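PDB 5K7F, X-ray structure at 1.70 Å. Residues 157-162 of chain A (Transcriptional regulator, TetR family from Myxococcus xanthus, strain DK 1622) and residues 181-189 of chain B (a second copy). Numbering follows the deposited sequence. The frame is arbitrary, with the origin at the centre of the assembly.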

# COMPACT_ATOMS: atom_id res chain seq x y z
N VAL A 157 -15.44 13.07 9.59
CA VAL A 157 -14.60 11.87 9.62
C VAL A 157 -13.55 12.09 10.70
O VAL A 157 -13.14 13.22 10.96
N ASP A 158 -13.16 11.00 11.36
CA ASP A 158 -12.04 11.04 12.29
C ASP A 158 -10.79 11.43 11.50
O ASP A 158 -10.51 10.81 10.47
N PRO A 159 -10.05 12.46 11.93
CA PRO A 159 -8.94 12.96 11.08
C PRO A 159 -7.86 11.93 10.78
O PRO A 159 -7.23 12.01 9.72
N THR A 160 -7.60 10.98 11.70
CA THR A 160 -6.63 9.92 11.45
C THR A 160 -7.16 8.96 10.39
O THR A 160 -6.41 8.51 9.53
N VAL A 161 -8.45 8.62 10.46
CA VAL A 161 -9.08 7.83 9.41
C VAL A 161 -8.94 8.55 8.07
O VAL A 161 -8.52 7.96 7.05
N GLY A 162 -9.33 9.82 8.04
CA GLY A 162 -9.19 10.62 6.82
C GLY A 162 -7.78 10.56 6.29
O GLY A 162 -7.55 10.20 5.14
N GLY B 181 -3.42 1.42 20.01
CA GLY B 181 -3.55 2.85 19.83
C GLY B 181 -4.95 3.35 20.11
O GLY B 181 -5.83 2.62 20.58
N ARG B 182 -5.16 4.62 19.80
CA ARG B 182 -6.41 5.30 20.13
C ARG B 182 -7.58 4.71 19.37
O ARG B 182 -8.64 4.42 19.94
N LEU B 183 -7.40 4.56 18.07
CA LEU B 183 -8.47 4.16 17.19
C LEU B 183 -8.70 2.66 17.33
O LEU B 183 -7.75 1.89 17.43
N THR B 184 -9.96 2.25 17.34
CA THR B 184 -10.28 0.83 17.30
C THR B 184 -10.49 0.40 15.84
O THR B 184 -10.81 1.22 14.97
N ASP B 185 -10.34 -0.90 15.59
CA ASP B 185 -10.59 -1.39 14.23
C ASP B 185 -12.04 -1.23 13.83
O ASP B 185 -12.32 -0.99 12.65
N GLU B 186 -12.99 -1.30 14.76
CA GLU B 186 -14.37 -1.01 14.37
C GLU B 186 -14.54 0.45 13.93
O GLU B 186 -15.32 0.74 13.02
N GLN B 187 -13.87 1.38 14.61
CA GLN B 187 -13.96 2.78 14.23
C GLN B 187 -13.36 3.00 12.85
O GLN B 187 -13.85 3.83 12.10
N ILE B 188 -12.28 2.29 12.52
CA ILE B 188 -11.65 2.42 11.21
C ILE B 188 -12.59 1.92 10.12
O ILE B 188 -12.75 2.54 9.06
N ALA B 189 -13.20 0.76 10.36
CA ALA B 189 -14.16 0.20 9.42
C ALA B 189 -15.33 1.15 9.23
O ALA B 189 -15.72 1.46 8.09

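This is a small contact between two helix starts, in which a bidentate salt bridge from one arginine to a helix-capping aspartate sits beside a compact apolar patch built around one leucine.

The chain A side presents the first turn of a helix. Asp158(A) holds the N-cap position with chi1 at t, which places OD1 of Asp158(A) to accept from the backbone N of Thr160(A) at 3.0 Å and, through a weak bond, from N of Val161(A) at 3.4 Å. Its CA-to-CB bond points toward chain B, and the carboxylate that caps its own helix also binds Arg182(B).

Arg182(B) takes up that carboxylate. Its side chain runs extended through chi1 and chi2, both t, and then turns at chi3 (p) to bring the guanidinium down to the acid. NH2 of Arg182(B) donates to OD1 of Asp158(A) at 2.9 Å with an angle of 164°, and NH1 of Arg182(B) donates to OD2 of Asp158(A) at 3.0 Å with an angle of 151°. NH2 of Arg182(B) also donates to OG1 of Thr160(A) at 2.9 Å, at a more bent 133°. Thr160(A) adopts m at chi1, and its hydroxyl oxygen lies, like OD1 of Asp158(A), at the edge of the guanidinium near its plane, where N-H groups can reach it. That OG1 has a further hydrogen bond elsewhere in the structure. One oxygen, OD1, thus serves both the cap and the bridge, coupling the start of the helix to the interface.

The apolar part follows directly in sequence on both chains. The CA-to-CB bond of Leu183(B) points toward chain A, with an off-well chi1 of -149° and chi2 at p. CD2 of Leu183(B) meets CG2 of Val161(A) at 3.6 Å and lies 4.3 Å from CG2 of Thr160(A), while CD1 of Leu183(B) comes within 3.9 Å of OD2 of Asp158(A). Val161(A), buried with chi1 at t, gives up the largest area of any residue here, 55 Å². CG2 of Val161(A) also approaches the chain B helix itself, 4.5 Å from CA of Ile188(B). The CA-to-CB bond of Ile188(B) points sideways, and the residue adds less to the contact.

Chain B has its own cap, whose Thr184(B) does not touch chain A. Thr184(B) OG1 accepts a capping bond from N of Gln187(B) at 3.1 Å, and N of Thr184(B) donates a hydrogen bond to OE1 of Gln187(B) at 3.0 Å, immediately after Leu183(B). The rule to read is economy: 246 Å² of buried surface combines a shared acceptor with a neighbouring apolar contact.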

# COMPACT_ATOMS: atom_id res chain seq x y z
CB VAL A 157 -13.97 11.60 8.23
CG1 VAL A 157 -12.91 12.63 7.91
CG2 VAL A 157 -13.40 10.21 8.15
CB ASP A 158 -11.83 9.69 12.95
CG ASP A 158 -10.69 9.72 13.94
OD1 ASP A 158 -9.52 9.62 13.51
OD2 ASP A 158 -10.96 9.81 15.17
CB PRO A 159 -8.36 14.12 11.90
CG PRO A 159 -9.40 14.51 12.87
CD PRO A 159 -10.29 13.33 13.10
CB THR A 160 -6.32 9.17 12.75
OG1 THR A 160 -5.90 10.12 13.75
CG2 THR A 160 -5.23 8.14 12.57
CB VAL A 161 -10.55 7.55 9.77
CG1 VAL A 161 -11.28 6.81 8.65
CG2 VAL A 161 -10.62 6.75 11.07
CB ARG B 182 -6.27 6.79 19.78
CG ARG B 182 -7.56 7.58 19.77
CD ARG B 182 -7.29 9.04 19.47
NE ARG B 182 -7.08 9.24 18.05
CZ ARG B 182 -8.06 9.24 17.15
NH1 ARG B 182 -9.32 9.03 17.51
NH2 ARG B 182 -7.76 9.45 15.87
CB LEU B 183 -8.09 4.51 15.77
CG LEU B 183 -9.11 4.88 14.72
CD1 LEU B 183 -10.04 5.97 15.20
CD2 LEU B 183 -8.31 5.29 13.46
CB THR B 184 -11.54 0.51 18.10
OG1 THR B 184 -12.66 1.07 17.42
CG2 THR B 184 -11.47 1.05 19.55
CB ASP B 185 -10.11 -2.84 14.00
CG ASP B 185 -10.64 -3.89 15.04
OD1 ASP B 185 -11.52 -3.60 15.87
OD2 ASP B 185 -10.13 -5.03 14.96
CB GLU B 186 -15.34 -1.32 15.49
CG GLU B 186 -16.77 -1.14 15.02
CD GLU B 186 -17.78 -1.87 15.87
OE1 GLU B 186 -17.37 -2.52 16.87
OE2 GLU B 186 -18.98 -1.82 15.53
CB GLN B 187 -13.26 3.65 15.28
CG GLN B 187 -14.02 3.70 16.60
CD GLN B 187 -13.24 4.46 17.68
OE1 GLN B 187 -12.03 4.30 17.82
NE2 GLN B 187 -13.94 5.30 18.45
CB ILE B 188 -10.32 1.67 11.20
CG1 ILE B 188 -9.34 2.35 12.18
CG2 ILE B 188 -9.73 1.61 9.76
CD1 ILE B 188 -8.05 1.60 12.37
CB ALA B 189 -14.66 -1.17 9.91